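Local coordinates for Mgp-operon protein 3 (Mycoplasma pneumoniae, PDB 6RJ1) that takes part in cell adhesion as the extracellular P40/P90 protein of a human pathogen, where it probably contributes to sugar binding at the cell surface, at residues A[662-667]-A[758-763]; A[458-463]-A[481-486]; A[933-938]-A[953-958]; A[469-474]-A[776-781]. All blocks are in the same frame, centred on the assembly; numbering follows the deposited sequence.

In the fold
Following the chain from its N terminus, interaction 2 comes first, closing a short loop between the hairpin turn after strand 457-461 and the end of strand 477-482. Interaction 4 starts within that loop, at 469-474, and closes some 300 residues later at the start of strand 779-786; the two therefore cross, their centres about 24 Å apart. Inside the span of interaction 4 lies interaction 1, which joins the start of helix 666-673 to a turn after strand 723-732. Interaction 3 follows in series, closing a short loop between the turn before strand 939-945 and strand 952-959 of the C-terminal four-stranded sheet. Interaction 4 sits near the chain's centre, interactions 1 and 2 on opposite sides.

Interaction 1 of 4, residues A[662-667]-A[758-763]; sequences YGDDGV and VKISTL
Asp-664 meets Ser-761 with both carboxylate oxygens and so fastens the approach to helix 666-673 onto a type I beta turn running from Ile-760 to Leu-763. Its OD1 accepts from Ser-761 N at 2.8 Å, a nearly straight bond (176°) on the syn side. OD2 of Asp-664 takes the hydroxyl hydrogen of Ser-761 OG at 2.7 Å, again on the syn side and closer to the carboxylate plane. Two bonds to one serine fix the rotation of the carboxylate, with CG anti to the backbone N (chi1 -171°), on the side of the turn. Lys-759 completes the polar cluster. Its chain crosses Asp-664 obliquely and bends at chi4 (72°), which puts NZ 3.5 Å from Asp-664 OD2 in a salt bridge and 3.0 Å from Ser-761 OG, to which it donates. In this buried setting, the lysine would be expected to favour an ionised aspartate. Ile-760 packs its CD1 against the backbone, 3.3 Å from Gly-663 O, and its side chain also touches Thr-668 and Val-669 of the helix. One shell out, Asp-665 is the N-cap, OD2 accepting from Val-667 N, and Tyr-662 OH bonds to Ser-657 and Glu-167. At the first turn of the helix, the CA-H of Gly-666 approaches Val-758 O, with CA and O 3.3 Å apart.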
loop_
_atom_site.group_PDB
_atom_site.type_symbol
_atom_site.label_atom_id
_atom_site.label_comp_id
_atom_site.label_asym_id
_atom_site.label_seq_id
_atom_site.Cartn_x
_atom_site.Cartn_y
_atom_site.Cartn_z
ATOM N N TYR A 662 -14.011 7.886 -2.485
ATOM C CA TYR A 662 -14.862 6.935 -1.783
ATOM C C TYR A 662 -16.324 7.255 -2.054
ATOM O O TYR A 662 -17.203 6.757 -1.345
ATOM C CB TYR A 662 -14.588 6.997 -0.282
ATOM C CG TYR A 662 -13.345 6.259 0.164
ATOM C CD1 TYR A 662 -13.209 4.888 -0.052
ATOM C CD2 TYR A 662 -12.355 6.904 0.896
ATOM C CE1 TYR A 662 -12.099 4.187 0.421
ATOM C CE2 TYR A 662 -11.251 6.210 1.387
ATOM C CZ TYR A 662 -11.128 4.852 1.147
ATOM O OH TYR A 662 -10.038 4.171 1.618
ATOM N N GLY A 663 -16.570 8.098 -3.064
ATOM C CA GLY A 663 -17.902 8.535 -3.465
ATOM C C GLY A 663 -18.779 7.362 -3.833
ATOM O O GLY A 663 -18.459 6.616 -4.759
ATOM N N ASP A 664 -19.857 7.165 -3.071
ATOM C CA ASP A 664 -20.830 6.084 -3.211
ATOM C C ASP A 664 -21.624 6.238 -4.514
ATOM O O ASP A 664 -22.760 6.717 -4.525
ATOM C CB ASP A 664 -21.730 6.042 -1.964
ATOM C CG ASP A 664 -22.641 4.848 -1.885
ATOM O OD1 ASP A 664 -22.246 3.766 -2.377
ATOM O OD2 ASP A 664 -23.752 4.989 -1.325
ATOM N N ASP A 665 -20.980 5.863 -5.627
ATOM C CA ASP A 665 -21.505 5.976 -6.984
ATOM C C ASP A 665 -21.000 4.804 -7.848
ATOM O O ASP A 665 -20.084 4.069 -7.443
ATOM C CB ASP A 665 -21.057 7.325 -7.591
ATOM C CG ASP A 665 -21.814 7.731 -8.844
ATOM O OD1 ASP A 665 -22.991 8.148 -8.721
ATOM O OD2 ASP A 665 -21.234 7.624 -9.949
ATOM N N GLY A 666 -21.605 4.655 -9.024
ATOM C CA GLY A 666 -21.251 3.630 -9.994
ATOM C C GLY A 666 -19.872 3.799 -10.602
ATOM O O GLY A 666 -19.170 2.806 -10.803
ATOM N N VAL A 667 -19.466 5.054 -10.893
ATOM C CA VAL A 667 -18.175 5.353 -11.521
ATOM C C VAL A 667 -16.997 4.833 -10.663
ATOM O O VAL A 667 -16.110 4.175 -11.204
ATOM C CB VAL A 667 -18.028 6.839 -11.949
ATOM C CG1 VAL A 667 -17.991 7.787 -10.759
ATOM C CG2 VAL A 667 -16.820 7.045 -12.853
ATOM N N VAL A 758 -25.723 0.291 -9.367
ATOM C CA VAL A 758 -24.869 -0.266 -8.317
ATOM C C VAL A 758 -23.804 0.741 -7.912
ATOM O O VAL A 758 -22.991 1.173 -8.733
ATOM C CB VAL A 758 -24.279 -1.683 -8.623
ATOM C CG1 VAL A 758 -23.329 -2.157 -7.514
ATOM C CG2 VAL A 758 -25.387 -2.714 -8.845
ATOM N N LYS A 759 -23.841 1.118 -6.631
ATOM C CA LYS A 759 -22.886 1.993 -5.973
ATOM C C LYS A 759 -22.072 1.150 -4.968
ATOM O O LYS A 759 -22.237 -0.068 -4.930
ATOM C CB LYS A 759 -23.578 3.220 -5.353
ATOM C CG LYS A 759 -24.926 2.976 -4.686
ATOM C CD LYS A 759 -25.588 4.313 -4.364
ATOM C CE LYS A 759 -26.945 4.188 -3.724
ATOM N NZ LYS A 759 -26.862 3.698 -2.322
ATOM N N ILE A 760 -21.141 1.761 -4.228
ATOM C CA ILE A 760 -20.279 1.052 -3.267
ATOM C C ILE A 760 -21.104 0.364 -2.166
ATOM O O ILE A 760 -20.914 -0.828 -1.907
ATOM C CB ILE A 760 -19.155 1.964 -2.688
ATOM C CG1 ILE A 760 -18.385 2.716 -3.793
ATOM C CG2 ILE A 760 -18.202 1.165 -1.801
ATOM C CD1 ILE A 760 -17.498 3.838 -3.288
ATOM N N SER A 761 -22.041 1.111 -1.559
ATOM C CA SER A 761 -22.900 0.621 -0.487
ATOM C C SER A 761 -23.774 -0.566 -0.896
ATOM O O SER A 761 -24.079 -1.390 -0.037
ATOM C CB SER A 761 -23.735 1.752 0.105
ATOM O OG SER A 761 -24.498 2.407 -0.893
ATOM N N THR A 762 -24.148 -0.681 -2.193
ATOM C CA THR A 762 -24.997 -1.792 -2.669
ATOM C C THR A 762 -24.175 -2.975 -3.232
ATOM O O THR A 762 -24.737 -4.054 -3.440
ATOM C CB THR A 762 -26.080 -1.311 -3.640
ATOM O OG1 THR A 762 -25.474 -0.808 -4.829
ATOM C CG2 THR A 762 -26.993 -0.266 -3.020
ATOM N N LEU A 763 -22.847 -2.780 -3.427
ATOM C CA LEU A 763 -21.913 -3.802 -3.903
ATOM C C LEU A 763 -21.782 -4.901 -2.845
ATOM O O LEU A 763 -21.553 -4.607 -1.665
ATOM C CB LEU A 763 -20.538 -3.184 -4.224
ATOM C CG LEU A 763 -19.576 -4.025 -5.075
ATOM C CD1 LEU A 763 -19.977 -4.017 -6.544
ATOM C CD2 LEU A 763 -18.154 -3.529 -4.932
#

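Interaction 2 of 4, residues A[458-463]-A[481-486]; sequences LAYLNG and VGEDQE
Tyr-460 and Glu-483 reach toward each other across strand 464-468 of a mixed beta sheet, which runs between strand 457-461, carrying Tyr-460, and strand 477-482, ending just before Glu-483. The side-chain bond is from Tyr-460 OH to Glu-483 OE2, 2.8 Å. The oxygen sits at the edge of the phenol, in the ring plane, whereas the hydroxyl comes from above the carboxylate; the two planes are turned 88° apart. Glu-483 spans the distance with CG anti to the backbone N (chi1 -160°) and an extended chain beyond it. The backbone bond is from Glu-483 N to Gly-463 O at 2.8 Å. It carries on the antiparallel pairing in which Val-481 bonds to Ile-465, two residues back from Glu-483 and two on from Gly-463, up to the hairpin turn where Gly-463 takes a positive phi (76°). Weaker contact surrounds that same carbonyl: Gly-482 CA lies 3.6 Å from Gly-463 O in a CA-H...O contact. Apolar packing comes from Ile-465, which both Tyr-460 and Glu-483 touch. Lys-52 forms a salt bridge with Glu-483 OE1 and a hydrogen bond with Tyr-460 OH. A phenol hydrogen and a lysine directed at one carboxylate would both be expected to stabilise its charged form.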
loop_
_atom_site.group_PDB
_atom_site.type_symbol
_atom_site.label_atom_id
_atom_site.label_comp_id
_atom_site.label_asym_id
_atom_site.label_seq_id
_atom_site.Cartn_x
_atom_site.Cartn_y
_atom_site.Cartn_z
ATOM N N LEU A 458 12.684 -4.890 5.646
ATOM C CA LEU A 458 14.047 -4.439 5.365
ATOM C C LEU A 458 14.725 -5.154 4.183
ATOM O O LEU A 458 14.240 -6.169 3.680
ATOM C CB LEU A 458 14.974 -4.452 6.617
ATOM C CG LEU A 458 15.292 -5.766 7.366
ATOM C CD1 LEU A 458 16.307 -6.586 6.646
ATOM C CD2 LEU A 458 15.977 -5.460 8.652
ATOM N N ALA A 459 15.871 -4.587 3.760
ATOM C CA ALA A 459 16.746 -5.055 2.691
ATOM C C ALA A 459 18.143 -4.509 2.936
ATOM O O ALA A 459 18.294 -3.362 3.374
ATOM C CB ALA A 459 16.236 -4.574 1.342
ATOM N N TYR A 460 19.167 -5.339 2.671
ATOM C CA TYR A 460 20.567 -4.955 2.822
ATOM C C TYR A 460 21.222 -4.930 1.447
ATOM O O TYR A 460 21.113 -5.897 0.694
ATOM C CB TYR A 460 21.308 -5.903 3.789
ATOM C CG TYR A 460 22.784 -5.597 3.941
ATOM C CD1 TYR A 460 23.711 -6.066 3.015
ATOM C CD2 TYR A 460 23.254 -4.839 5.009
ATOM C CE1 TYR A 460 25.070 -5.780 3.141
ATOM C CE2 TYR A 460 24.613 -4.548 5.148
ATOM C CZ TYR A 460 25.517 -5.028 4.213
ATOM O OH TYR A 460 26.860 -4.762 4.330
ATOM N N LEU A 461 21.912 -3.832 1.135
ATOM C CA LEU A 461 22.621 -3.655 -0.129
ATOM C C LEU A 461 23.933 -2.895 0.062
ATOM O O LEU A 461 23.929 -1.666 0.176
ATOM C CB LEU A 461 21.729 -2.968 -1.190
ATOM C CG LEU A 461 22.281 -2.929 -2.632
ATOM C CD1 LEU A 461 22.190 -4.289 -3.297
ATOM C CD2 LEU A 461 21.567 -1.881 -3.472
ATOM N N ASN A 462 25.052 -3.641 0.094
ATOM C CA ASN A 462 26.410 -3.113 0.203
ATOM C C ASN A 462 26.577 -2.026 1.287
ATOM O O ASN A 462 26.805 -0.851 0.971
ATOM C CB ASN A 462 26.898 -2.619 -1.175
ATOM C CG ASN A 462 27.184 -3.736 -2.153
ATOM O OD1 ASN A 462 26.278 -4.332 -2.754
ATOM N ND2 ASN A 462 28.464 -4.046 -2.328
ATOM N N GLY A 463 26.434 -2.434 2.549
ATOM C CA GLY A 463 26.582 -1.558 3.712
ATOM C C GLY A 463 25.426 -0.613 3.974
ATOM O O GLY A 463 25.474 0.179 4.920
ATOM N N VAL A 481 19.800 3.681 5.642
ATOM C CA VAL A 481 20.783 3.875 6.710
ATOM C C VAL A 481 22.079 3.141 6.421
ATOM O O VAL A 481 22.076 2.123 5.731
ATOM C CB VAL A 481 20.218 3.518 8.123
ATOM C CG1 VAL A 481 19.139 4.496 8.556
ATOM C CG2 VAL A 481 19.690 2.087 8.179
ATOM N N GLY A 482 23.173 3.665 6.955
ATOM C CA GLY A 482 24.481 3.039 6.837
ATOM C C GLY A 482 24.651 2.033 7.955
ATOM O O GLY A 482 24.162 2.249 9.072
ATOM N N GLU A 483 25.322 0.917 7.658
ATOM C CA GLU A 483 25.609 -0.141 8.628
ATOM C C GLU A 483 26.496 0.439 9.751
ATOM O O GLU A 483 26.265 0.175 10.930
ATOM C CB GLU A 483 26.324 -1.292 7.910
ATOM C CG GLU A 483 26.273 -2.619 8.641
ATOM C CD GLU A 483 27.021 -3.757 7.972
ATOM O OE1 GLU A 483 27.145 -4.827 8.611
ATOM O OE2 GLU A 483 27.489 -3.585 6.822
ATOM N N ASP A 484 27.467 1.276 9.360
ATOM C CA ASP A 484 28.432 1.969 10.206
ATOM C C ASP A 484 27.803 3.028 11.132
ATOM O O ASP A 484 28.401 3.339 12.167
ATOM C CB ASP A 484 29.499 2.631 9.314
ATOM C CG ASP A 484 28.916 3.532 8.230
ATOM O OD1 ASP A 484 28.235 3.004 7.315
ATOM O OD2 ASP A 484 29.136 4.765 8.298
ATOM N N GLN A 485 26.641 3.617 10.736
ATOM C CA GLN A 485 25.930 4.673 11.482
ATOM C C GLN A 485 25.323 4.182 12.804
ATOM O O GLN A 485 25.041 2.995 12.948
ATOM C CB GLN A 485 24.822 5.300 10.615
ATOM C CG GLN A 485 25.309 6.243 9.511
ATOM C CD GLN A 485 24.184 7.023 8.843
ATOM O OE1 GLN A 485 23.080 6.512 8.583
ATOM N NE2 GLN A 485 24.449 8.288 8.529
ATOM N N GLU A 486 25.117 5.102 13.763
ATOM C CA GLU A 486 24.505 4.821 15.069
ATOM C C GLU A 486 22.984 4.941 14.955
ATOM O O GLU A 486 22.247 4.271 15.680
ATOM C CB GLU A 486 25.011 5.814 16.131
ATOM C CG GLU A 486 26.387 5.496 16.696
ATOM C CD GLU A 486 26.401 4.621 17.935
ATOM O OE1 GLU A 486 26.133 3.403 17.812
ATOM O OE2 GLU A 486 26.705 5.149 19.027
#

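Interaction 3 of 4, residues A[933-938]-A[953-958]; sequences LPLSDE and VDIYKN
The carbonyl oxygen of Glu-938 accepts from Asn-958 N at 2.6 Å, extending the antiparallel ladder one step beyond the start of strand 939-945. Strands 939-945 and 952-959 are neighbours in a four-stranded sheet, and this bond keeps the register set by Ser-940 with Tyr-956. The N-H approaches from above the carbonyl plane, 41° out of it. The same oxygen receives a CA-H...O contact from Lys-957, whose CA is 3.5 Å away. Beside the backbone bond, Glu-938 and Lys-957 lie alongside one another and point the same way. NZ of Lys-957 remains 4.0 Å from OE2 of Glu-938, beyond a salt bridge, although the opposite charges should still attract. Earlier on the strand the contact turns apolar: CD1 of Leu-935 meets CD1 of Ile-955 at 4.0 Å, the two side chains crossing at about a right angle. Leu-935 also touches Ala-941, and Ile-955 packs on Phe-939 and on Leu-969 and Val-973 of helix 967-974, so the loop is joined to the sheet and the C-terminal helix. An inverse gamma turn centred on Pro-934 starts the loop. Across from the loop's end, on strand 952-959, Asn-958 bonds through OD1 to Gly-961 N. Its CG, anti to the backbone N (chi1 -167°), lies against Asp-937 O, as does Asn-958 CB, 3.4 Å from that oxygen.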
loop_
_atom_site.group_PDB
_atom_site.type_symbol
_atom_site.label_atom_id
_atom_site.label_comp_id
_atom_site.label_asym_id
_atom_site.label_seq_id
_atom_site.Cartn_x
_atom_site.Cartn_y
_atom_site.Cartn_z
ATOM N N LEU A 933 11.350 -26.797 5.213
ATOM C CA LEU A 933 12.768 -26.927 4.874
ATOM C C LEU A 933 12.945 -27.497 3.473
ATOM O O LEU A 933 12.517 -28.631 3.242
ATOM C CB LEU A 933 13.516 -27.840 5.868
ATOM C CG LEU A 933 13.361 -27.602 7.365
ATOM C CD1 LEU A 933 14.075 -28.676 8.138
ATOM C CD2 LEU A 933 13.898 -26.245 7.787
ATOM N N PRO A 934 13.601 -26.777 2.527
ATOM C CA PRO A 934 13.849 -27.375 1.205
ATOM C C PRO A 934 15.051 -28.319 1.298
ATOM O O PRO A 934 16.197 -27.906 1.097
ATOM C CB PRO A 934 14.094 -26.166 0.289
ATOM C CG PRO A 934 14.379 -25.032 1.184
ATOM C CD PRO A 934 14.197 -25.433 2.623
ATOM N N LEU A 935 14.776 -29.586 1.669
ATOM C CA LEU A 935 15.772 -30.643 1.863
ATOM C C LEU A 935 16.622 -30.927 0.626
ATOM O O LEU A 935 17.789 -31.307 0.757
ATOM C CB LEU A 935 15.109 -31.941 2.344
ATOM C CG LEU A 935 14.355 -31.911 3.669
ATOM C CD1 LEU A 935 13.595 -33.208 3.862
ATOM C CD2 LEU A 935 15.294 -31.682 4.846
ATOM N N SER A 936 16.019 -30.773 -0.567
ATOM C CA SER A 936 16.640 -30.965 -1.880
ATOM C C SER A 936 15.711 -30.437 -2.976
ATOM O O SER A 936 14.607 -29.956 -2.685
ATOM C CB SER A 936 16.978 -32.440 -2.124
ATOM O OG SER A 936 15.822 -33.242 -2.304
ATOM N N ASP A 937 16.160 -30.541 -4.239
ATOM C CA ASP A 937 15.398 -30.145 -5.419
ATOM C C ASP A 937 14.143 -31.019 -5.547
ATOM O O ASP A 937 13.112 -30.552 -6.044
ATOM C CB ASP A 937 16.278 -30.274 -6.684
ATOM C CG ASP A 937 16.840 -31.668 -6.962
ATOM O OD1 ASP A 937 17.476 -32.250 -6.050
ATOM O OD2 ASP A 937 16.664 -32.163 -8.099
ATOM N N GLU A 938 14.247 -32.283 -5.068
ATOM C CA GLU A 938 13.202 -33.303 -5.114
ATOM C C GLU A 938 12.339 -33.389 -3.853
ATOM O O GLU A 938 11.207 -33.847 -3.954
ATOM C CB GLU A 938 13.808 -34.688 -5.409
ATOM C CG GLU A 938 14.555 -34.796 -6.728
ATOM C CD GLU A 938 14.665 -36.190 -7.320
ATOM O OE1 GLU A 938 14.845 -37.165 -6.551
ATOM O OE2 GLU A 938 14.582 -36.303 -8.565
ATOM N N VAL A 953 6.945 -33.860 11.573
ATOM C CA VAL A 953 7.589 -33.630 10.276
ATOM C C VAL A 953 6.931 -34.438 9.157
ATOM O O VAL A 953 6.833 -35.659 9.246
ATOM C CB VAL A 953 9.129 -33.837 10.322
ATOM C CG1 VAL A 953 9.768 -33.541 8.971
ATOM C CG2 VAL A 953 9.772 -32.980 11.407
ATOM N N ASP A 954 6.501 -33.739 8.095
ATOM C CA ASP A 954 5.885 -34.309 6.899
ATOM C C ASP A 954 6.845 -34.146 5.714
ATOM O O ASP A 954 7.398 -33.063 5.521
ATOM C CB ASP A 954 4.547 -33.597 6.588
ATOM C CG ASP A 954 3.282 -34.188 7.199
ATOM O OD1 ASP A 954 3.384 -35.199 7.939
ATOM O OD2 ASP A 954 2.186 -33.647 6.928
ATOM N N ILE A 955 7.048 -35.220 4.935
ATOM C CA ILE A 955 7.910 -35.199 3.750
ATOM C C ILE A 955 7.038 -35.138 2.495
ATOM O O ILE A 955 6.091 -35.915 2.355
ATOM C CB ILE A 955 8.912 -36.398 3.713
ATOM C CG1 ILE A 955 9.697 -36.569 5.056
ATOM C CG2 ILE A 955 9.857 -36.326 2.500
ATOM C CD1 ILE A 955 10.665 -35.387 5.528
ATOM N N TYR A 956 7.381 -34.223 1.582
ATOM C CA TYR A 956 6.689 -34.029 0.313
ATOM C C TYR A 956 7.663 -34.165 -0.864
ATOM O O TYR A 956 8.815 -33.741 -0.762
ATOM C CB TYR A 956 6.015 -32.651 0.291
ATOM C CG TYR A 956 4.795 -32.530 1.184
ATOM C CD1 TYR A 956 4.928 -32.313 2.553
ATOM C CD2 TYR A 956 3.509 -32.559 0.651
ATOM C CE1 TYR A 956 3.810 -32.165 3.376
ATOM C CE2 TYR A 956 2.383 -32.416 1.464
ATOM C CZ TYR A 956 2.538 -32.210 2.827
ATOM O OH TYR A 956 1.439 -32.045 3.644
ATOM N N LYS A 957 7.201 -34.766 -1.976
ATOM C CA LYS A 957 8.008 -34.921 -3.182
ATOM C C LYS A 957 7.717 -33.766 -4.139
ATOM O O LYS A 957 6.572 -33.568 -4.542
ATOM C CB LYS A 957 7.757 -36.275 -3.844
ATOM C CG LYS A 957 8.929 -36.752 -4.693
ATOM C CD LYS A 957 8.566 -36.832 -6.170
ATOM C CE LYS A 957 9.644 -37.494 -6.995
ATOM N NZ LYS A 957 10.812 -36.600 -7.218
ATOM N N ASN A 958 8.766 -32.991 -4.459
ATOM C CA ASN A 958 8.790 -31.813 -5.331
ATOM C C ASN A 958 8.927 -32.212 -6.802
ATOM O O ASN A 958 9.980 -32.688 -7.234
ATOM C CB ASN A 958 9.942 -30.872 -4.918
ATOM C CG ASN A 958 9.917 -29.478 -5.518
ATOM O OD1 ASN A 958 9.424 -29.233 -6.630
ATOM N ND2 ASN A 958 10.479 -28.526 -4.787
#

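Interaction 4 of 4, residues A[469-474]-A[776-781]; sequences GSDRVP and LNFGTG
The loop between strands 464-468 and 477-482 presents Asp-471 to the beginning of strand 779-786, the first strand of a separate antiparallel sheet, so that two distant parts of the chain meet near its centre. Thr-780 OG1 donates to Asp-471 OD2 at 3.0 Å, coming from above the carboxylate plane, 47° out of it. Asp-471 places CG between its backbone N and carbonyl carbon (chi1 40°), and its CB lies 3.2 Å from Gly-779 O. The other oxygen, OD1 of Asp-471, faces the rim of the Phe-778 ring, 3.5 Å from CE1 and close to the ring plane; carboxylate and ring are turned 72° apart. Arg-472 adds its aliphatic part, with CD 3.7 Å from Phe-778 CE1 in an oblique approach. On the backbone side a water donates to Asp-471 O over 2.7 Å and accepts from Gly-779 N at 3.2 Å, bridging two main-chain atoms that do not bond directly. Second-shell groups set the ring and the strand: Phe-771 makes an edge-to-face contact with Phe-778, and Leu-848 touches it, while Thr-780 pairs through its backbone with Leu-804. A hydroxyl hydrogen on one carboxylate oxygen and the slightly positive C-H rim of an aromatic ring beside the other are both consistent with a negatively charged Asp-471.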
loop_
_atom_site.group_PDB
_atom_site.type_symbol
_atom_site.label_atom_id
_atom_site.label_comp_id
_atom_site.label_asym_id
_atom_site.label_seq_id
_atom_site.Cartn_x
_atom_site.Cartn_y
_atom_site.Cartn_z
ATOM N N GLY A 469 7.580 0.503 5.043
ATOM C CA GLY A 469 6.353 0.226 5.781
ATOM C C GLY A 469 5.652 -1.046 5.387
ATOM O O GLY A 469 6.132 -1.779 4.516
ATOM N N SER A 470 4.498 -1.312 6.029
ATOM C CA SER A 470 3.695 -2.510 5.777
ATOM C C SER A 470 2.781 -2.371 4.563
ATOM O O SER A 470 2.635 -1.277 4.013
ATOM C CB SER A 470 2.908 -2.915 7.026
ATOM O OG SER A 470 1.828 -2.045 7.322
ATOM N N ASP A 471 2.202 -3.493 4.133
ATOM C CA ASP A 471 1.267 -3.559 3.012
ATOM C C ASP A 471 -0.182 -3.308 3.431
ATOM O O ASP A 471 -1.053 -3.202 2.562
ATOM C CB ASP A 471 1.373 -4.913 2.254
ATOM C CG ASP A 471 1.557 -6.174 3.091
ATOM O OD1 ASP A 471 0.834 -6.329 4.108
ATOM O OD2 ASP A 471 2.406 -7.018 2.714
ATOM N N ARG A 472 -0.447 -3.188 4.742
ATOM C CA ARG A 472 -1.816 -3.015 5.179
ATOM C C ARG A 472 -2.131 -1.634 5.737
ATOM O O ARG A 472 -3.311 -1.301 5.839
ATOM C CB ARG A 472 -2.232 -4.124 6.148
ATOM C CG ARG A 472 -3.554 -4.749 5.713
ATOM C CD ARG A 472 -3.461 -6.244 5.599
ATOM N NE ARG A 472 -3.867 -6.898 6.838
ATOM C CZ ARG A 472 -3.022 -7.484 7.676
ATOM N NH1 ARG A 472 -3.470 -8.065 8.781
ATOM N NH2 ARG A 472 -1.721 -7.508 7.410
ATOM N N VAL A 473 -1.104 -0.818 6.075
ATOM C CA VAL A 473 -1.274 0.565 6.562
ATOM C C VAL A 473 -0.377 1.470 5.694
ATOM O O VAL A 473 0.779 1.100 5.467
ATOM C CB VAL A 473 -0.968 0.715 8.081
ATOM C CG1 VAL A 473 -1.032 2.166 8.535
ATOM C CG2 VAL A 473 -1.898 -0.133 8.928
ATOM N N PRO A 474 -0.872 2.643 5.194
ATOM C CA PRO A 474 -0.004 3.517 4.379
ATOM C C PRO A 474 1.163 4.091 5.181
ATOM O O PRO A 474 1.033 4.341 6.381
ATOM C CB PRO A 474 -0.960 4.610 3.892
ATOM C CG PRO A 474 -2.039 4.648 4.904
ATOM C CD PRO A 474 -2.223 3.233 5.341
ATOM N N LEU A 776 -11.186 -2.888 -2.625
ATOM C CA LEU A 776 -9.802 -2.445 -2.507
ATOM C C LEU A 776 -8.798 -3.509 -2.840
ATOM O O LEU A 776 -8.906 -4.638 -2.354
ATOM C CB LEU A 776 -9.523 -1.873 -1.101
ATOM C CG LEU A 776 -10.589 -0.958 -0.503
ATOM C CD1 LEU A 776 -10.370 -0.764 0.964
ATOM C CD2 LEU A 776 -10.669 0.376 -1.234
ATOM N N ASN A 777 -7.809 -3.147 -3.666
ATOM C CA ASN A 777 -6.745 -4.068 -4.023
ATOM C C ASN A 777 -5.655 -4.073 -2.955
ATOM O O ASN A 777 -5.511 -3.114 -2.201
ATOM C CB ASN A 777 -6.195 -3.809 -5.424
ATOM C CG ASN A 777 -5.686 -5.064 -6.095
ATOM O OD1 ASN A 777 -5.546 -6.128 -5.490
ATOM N ND2 ASN A 777 -5.390 -4.974 -7.368
ATOM N N PHE A 778 -4.929 -5.180 -2.863
ATOM C CA PHE A 778 -3.878 -5.376 -1.876
ATOM C C PHE A 778 -2.735 -6.141 -2.532
ATOM O O PHE A 778 -2.977 -7.024 -3.341
ATOM C CB PHE A 778 -4.476 -6.126 -0.670
ATOM C CG PHE A 778 -3.518 -6.799 0.279
ATOM C CD1 PHE A 778 -2.935 -6.092 1.320
ATOM C CD2 PHE A 778 -3.257 -8.156 0.178
ATOM C CE1 PHE A 778 -2.079 -6.722 2.220
ATOM C CE2 PHE A 778 -2.397 -8.782 1.080
ATOM C CZ PHE A 778 -1.815 -8.059 2.095
ATOM N N GLY A 779 -1.512 -5.777 -2.192
ATOM C CA GLY A 779 -0.310 -6.398 -2.731
ATOM C C GLY A 779 0.639 -6.811 -1.635
ATOM O O GLY A 779 0.877 -6.045 -0.705
ATOM N N THR A 780 1.185 -8.028 -1.737
ATOM C CA THR A 780 2.073 -8.602 -0.729
ATOM C C THR A 780 3.121 -9.545 -1.334
ATOM O O THR A 780 2.921 -10.093 -2.421
ATOM C CB THR A 780 1.214 -9.315 0.366
ATOM O OG1 THR A 780 2.025 -9.674 1.484
ATOM C CG2 THR A 780 0.484 -10.554 -0.157
ATOM N N GLY A 781 4.195 -9.747 -0.584
ATOM C CA GLY A 781 5.257 -10.692 -0.883
ATOM C C GLY A 781 6.113 -10.419 -2.089
ATOM O O GLY A 781 6.301 -11.321 -2.906
HETATM O O HOH W 1 -1.658 -3.407 -0.059
#